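Local coordinates for capsid protein VP1 (PDB 6Y5Z), which builds the outer shell of human polyomavirus 12 as disulfide-linked pentamers, probably arranged with T=7 icosahedral symmetry, and serves in attachment to host cells, at the interface of chains A and B. Residues are numbered along the deposited sequence; one frame, centred on the assembly and turned at random. Chains: chain A/B, Capsid protein VP1.

Contact 1: the interface of chains A and B. Residues chain A 25, 27-28, 40, 97, 262-263; chain B 140, 167-168.
B:Leu168 lies over one face of the A:Phe25 ring, where two neighbouring VP1 subunits of the polyomavirus coat protein pentamer meet. CG of B:Leu168 sits 3.8 Å from the centroid of the A:Phe25 ring in a CH-pi contact, displaced toward the rim on the CG and CD1 side. The two side chains cross at about a right angle, and the isopropyl fork straddles the ring: CD1 leans toward CG and CD2 of A:Phe25, CD2 toward CD1 and CE1. With CG of B:Leu168 anti to its backbone N (chi1 -157°), the fork is carried away from the amide and onto the aromatic face. A:Ile97 borders the same ring from its own chain, with CG1 in plane at the edge.

A second aromatic contact is made by sulfur. SG of B:Cys167 stands over a face of the A:Tyr40 ring, off-centre, 3.6 Å from CE2 of A:Tyr40. From another direction CG of A:Pro28 comes within 3.7 Å of SG of B:Cys167, which leaves the thiol packed between a phenol ring and a pyrrolidine.

Further apolar packing comes from A:Pro263. It meets B:Ile140 tip to tip, with CD of A:Pro263 3.7 Å from the terminal methyl CD1 of B:Ile140. CB of A:Pro263 also touches CB of B:Leu168 at 3.9 Å.

A:Asn27 supplies a polar contact. The side-chain amide oxygen OD1 of A:Asn27 accepts a hydrogen bond from the backbone N of B:Leu168 at 2.8 Å. The bond is bent, 144° at the hydrogen, and the donor is tilted 29° from the plane of the carboxamide. The carbon of that carboxamide, CG of A:Asn27, lies 3.7 Å from CB of B:Cys167.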
# COMPACT_ATOMS: atom_id res chain seq x y z
N PHE A 25 -28.82 -0.44 10.41
CA PHE A 25 -27.98 -1.58 10.00
C PHE A 25 -28.68 -2.23 8.81
O PHE A 25 -29.88 -2.46 8.86
CB PHE A 25 -27.80 -2.60 11.13
CG PHE A 25 -26.95 -2.20 12.31
CD1 PHE A 25 -25.57 -2.38 12.27
CD2 PHE A 25 -27.53 -1.76 13.49
CE1 PHE A 25 -24.79 -2.10 13.39
CE2 PHE A 25 -26.75 -1.43 14.59
CZ PHE A 25 -25.39 -1.63 14.54
N ASN A 27 -28.49 -5.73 6.74
CA ASN A 27 -27.93 -7.10 6.70
C ASN A 27 -27.53 -7.47 5.28
O ASN A 27 -28.16 -7.07 4.30
CB ASN A 27 -28.92 -8.09 7.29
CG ASN A 27 -28.87 -8.05 8.80
OD1 ASN A 27 -27.79 -7.97 9.36
ND2 ASN A 27 -30.03 -8.06 9.46
N PRO A 28 -26.48 -8.29 5.16
CA PRO A 28 -26.01 -8.73 3.85
C PRO A 28 -27.00 -9.69 3.19
O PRO A 28 -27.76 -10.36 3.87
CB PRO A 28 -24.70 -9.45 4.15
CG PRO A 28 -24.85 -9.95 5.55
CD PRO A 28 -25.71 -8.91 6.25
N TYR A 40 -27.72 -18.21 6.88
CA TYR A 40 -27.95 -16.75 6.69
C TYR A 40 -26.61 -16.01 6.76
O TYR A 40 -25.82 -16.26 7.64
CB TYR A 40 -28.88 -16.27 7.79
CG TYR A 40 -29.36 -14.85 7.72
CD1 TYR A 40 -29.88 -14.31 6.55
CD2 TYR A 40 -29.40 -14.07 8.87
CE1 TYR A 40 -30.41 -13.04 6.51
CE2 TYR A 40 -29.91 -12.78 8.83
CZ TYR A 40 -30.40 -12.27 7.65
OH TYR A 40 -30.93 -11.01 7.63
N ILE A 97 -19.47 -4.30 10.08
CA ILE A 97 -19.43 -4.95 11.42
C ILE A 97 -19.05 -6.41 11.24
O ILE A 97 -19.64 -7.02 10.37
CB ILE A 97 -20.79 -4.87 12.15
CG1 ILE A 97 -21.24 -3.43 12.36
CG2 ILE A 97 -20.71 -5.58 13.49
CD1 ILE A 97 -20.18 -2.64 13.05
N LEU A 262 -20.95 -9.34 5.35
CA LEU A 262 -21.09 -8.76 6.71
C LEU A 262 -22.07 -7.60 6.65
O LEU A 262 -22.22 -6.94 5.61
CB LEU A 262 -19.74 -8.32 7.27
CG LEU A 262 -18.78 -9.45 7.66
CD1 LEU A 262 -17.47 -8.84 8.11
CD2 LEU A 262 -19.38 -10.35 8.74
N PRO A 263 -22.75 -7.30 7.78
CA PRO A 263 -23.69 -6.19 7.83
C PRO A 263 -22.94 -4.85 7.84
O PRO A 263 -21.78 -4.82 8.22
CB PRO A 263 -24.40 -6.34 9.19
CG PRO A 263 -23.99 -7.71 9.69
CD PRO A 263 -22.64 -8.00 9.08
N ILE B 140 -22.05 -10.98 17.15
CA ILE B 140 -22.10 -11.48 15.75
C ILE B 140 -21.15 -12.67 15.69
O ILE B 140 -20.11 -12.62 16.35
CB ILE B 140 -21.80 -10.35 14.75
CG1 ILE B 140 -21.88 -10.87 13.31
CG2 ILE B 140 -20.46 -9.67 15.05
CD1 ILE B 140 -22.01 -9.77 12.28
N CYS B 167 -25.61 -12.50 11.02
CA CYS B 167 -25.69 -11.10 10.51
C CYS B 167 -25.85 -10.17 11.73
O CYS B 167 -25.14 -10.41 12.72
CB CYS B 167 -26.79 -11.00 9.46
SG CYS B 167 -26.50 -12.07 8.02
N LEU B 168 -26.74 -9.19 11.69
CA LEU B 168 -26.90 -8.22 12.79
C LEU B 168 -28.21 -8.51 13.52
O LEU B 168 -29.30 -8.23 12.99
CB LEU B 168 -26.86 -6.81 12.22
CG LEU B 168 -26.48 -5.70 13.20
CD1 LEU B 168 -27.49 -5.54 14.32
CD2 LEU B 168 -25.09 -5.91 13.74

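Contact 2: the interface of chains A and B. Residues chain A 99-100, 103, 212-213, 215; chain B 125-126, 202-203.
The side chains of A:Phe215 and B:Tyr125 cross at about a right angle in the apolar centre of this VP1 pentamer interface patch, yet their rings are turned only slightly against each other. CZ, the tip of the A:Phe215 ring, lies above the B:Tyr125 plane, just beyond the rim near the hydroxyl, 3.6 Å from CE1 of B:Tyr125. CE1 of B:Tyr125 is also 3.7 Å from CB of A:Asn100 in the 3-10 helix 99-103.

A:Met103, ending that helix, is bent at chi2 and chi3 (-60° and -69°), touches two tyrosines and runs past B:Tyr203 in the opposite direction. Its sulfur SD sits in plane at the edge of the B:Tyr203 ring, 3.7 Å from its CE1, while its methyl CE turns to CB of B:Tyr125. On a face of the B:Tyr203 ring lies the backbone O of A:Ser99, offset toward the rim, and CB of A:Ser99 packs 3.7 Å from CD2 of B:Tyr203.

Farther out, strands 212-216 of chain A and 197-204 of chain B pair in an antiparallel beta bridge. The backbone N of A:Leu213 donates to O of B:Tyr203 at 3.0 Å, and N of B:Tyr203 donates to O of A:Leu213 at 2.8 Å.

At the polar rim, water 1 joins the phenol hydroxyl OH of B:Tyr125, 2.7 Å away, to the side-chain amide oxygen OD1 of A:Asn100. This water lies over one face of the A:Phe215 ring, offset toward the rim, 3.5 Å above its plane.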
# COMPACT_ATOMS: atom_id res chain seq x y z
N SER A 99 -15.70 -8.11 11.25
CA SER A 99 -14.41 -8.70 10.81
C SER A 99 -13.88 -9.65 11.90
O SER A 99 -13.21 -10.63 11.56
CB SER A 99 -13.41 -7.63 10.42
OG SER A 99 -13.07 -6.82 11.50
N ASN A 100 -14.15 -9.38 13.17
CA ASN A 100 -13.68 -10.23 14.30
C ASN A 100 -14.21 -11.66 14.12
O ASN A 100 -13.57 -12.58 14.63
CB ASN A 100 -14.15 -9.68 15.63
CG ASN A 100 -15.62 -9.36 15.59
OD1 ASN A 100 -15.98 -8.33 15.00
ND2 ASN A 100 -16.45 -10.25 16.14
N MET A 103 -11.94 -14.38 12.70
CA MET A 103 -10.87 -14.91 13.59
C MET A 103 -11.27 -16.26 14.19
O MET A 103 -10.48 -16.83 14.96
CB MET A 103 -10.51 -13.90 14.68
CG MET A 103 -10.05 -12.54 14.15
SD MET A 103 -8.58 -12.58 13.10
CE MET A 103 -7.37 -13.00 14.35
N VAL A 212 -9.30 -7.62 3.99
CA VAL A 212 -8.80 -6.49 4.81
C VAL A 212 -9.99 -5.63 5.23
O VAL A 212 -10.87 -5.38 4.39
CB VAL A 212 -7.78 -5.65 4.01
CG1 VAL A 212 -7.22 -4.49 4.82
CG2 VAL A 212 -6.66 -6.52 3.49
N LEU A 213 -10.00 -5.16 6.47
CA LEU A 213 -11.06 -4.24 6.91
C LEU A 213 -10.51 -3.31 7.98
O LEU A 213 -9.74 -3.77 8.83
CB LEU A 213 -12.26 -5.03 7.43
CG LEU A 213 -13.59 -4.28 7.34
CD1 LEU A 213 -14.09 -4.25 5.90
CD2 LEU A 213 -14.63 -4.94 8.23
N PHE A 215 -12.04 -0.50 11.04
CA PHE A 215 -13.28 -0.15 11.77
C PHE A 215 -12.92 0.89 12.82
O PHE A 215 -11.84 0.87 13.39
CB PHE A 215 -13.96 -1.38 12.36
CG PHE A 215 -13.09 -2.28 13.18
CD1 PHE A 215 -12.35 -3.29 12.59
CD2 PHE A 215 -13.02 -2.13 14.56
CE1 PHE A 215 -11.55 -4.12 13.36
CE2 PHE A 215 -12.22 -2.96 15.32
CZ PHE A 215 -11.50 -3.97 14.73
N TYR B 125 -5.62 -9.10 14.03
CA TYR B 125 -6.74 -8.31 14.54
C TYR B 125 -6.20 -7.36 15.60
O TYR B 125 -5.66 -7.80 16.65
CB TYR B 125 -7.83 -9.21 15.12
CG TYR B 125 -9.04 -8.47 15.59
CD1 TYR B 125 -10.03 -8.14 14.68
CD2 TYR B 125 -9.26 -8.19 16.92
CE1 TYR B 125 -11.19 -7.53 15.08
CE2 TYR B 125 -10.43 -7.58 17.34
CZ TYR B 125 -11.40 -7.25 16.41
OH TYR B 125 -12.55 -6.61 16.75
N HIS B 126 -6.26 -6.07 15.28
CA HIS B 126 -5.79 -5.00 16.17
C HIS B 126 -6.94 -4.07 16.49
O HIS B 126 -7.58 -3.57 15.55
CB HIS B 126 -4.65 -4.19 15.57
CG HIS B 126 -3.41 -4.97 15.38
ND1 HIS B 126 -2.62 -5.36 16.45
CD2 HIS B 126 -2.82 -5.45 14.26
CE1 HIS B 126 -1.60 -6.06 15.98
NE2 HIS B 126 -1.69 -6.12 14.64
N ASN B 202 -8.13 -2.65 13.02
CA ASN B 202 -7.93 -3.15 11.66
C ASN B 202 -7.79 -4.66 11.71
O ASN B 202 -7.32 -5.21 12.71
CB ASN B 202 -6.78 -2.44 10.95
CG ASN B 202 -5.42 -2.95 11.35
OD1 ASN B 202 -4.83 -3.77 10.62
ND2 ASN B 202 -4.90 -2.46 12.46
N TYR B 203 -8.20 -5.28 10.63
CA TYR B 203 -8.23 -6.74 10.48
C TYR B 203 -7.58 -7.06 9.14
O TYR B 203 -7.82 -6.36 8.15
CB TYR B 203 -9.68 -7.20 10.52
CG TYR B 203 -9.85 -8.56 9.91
CD1 TYR B 203 -9.48 -9.70 10.58
CD2 TYR B 203 -10.34 -8.68 8.63
CE1 TYR B 203 -9.57 -10.95 9.98
CE2 TYR B 203 -10.44 -9.91 8.01
CZ TYR B 203 -10.06 -11.05 8.69
OH TYR B 203 -10.19 -12.25 8.05
O HOH W 1 -14.44 -5.81 15.00

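The C-alpha centres of contact 1 and contact 2 are about 15 Å apart on the same boundary between neighbouring VP1 subunits. They share no residue, but A:Ile97 of contact 1 lies two positions before A:Ser99 of contact 2, and this stretch ties strand 84-96 to the 3-10 helix 99-103. Contact 1 is mainly side-chain packing of chain B loop residues against strand 19-26 and loops of chain A, whereas contact 2 adds strand-to-strand backbone pairing. As the interface is not an exact two-fold, each subunit can offer the chain A surface to one neighbour and the chain B surface to another, as a closed ring of five requires.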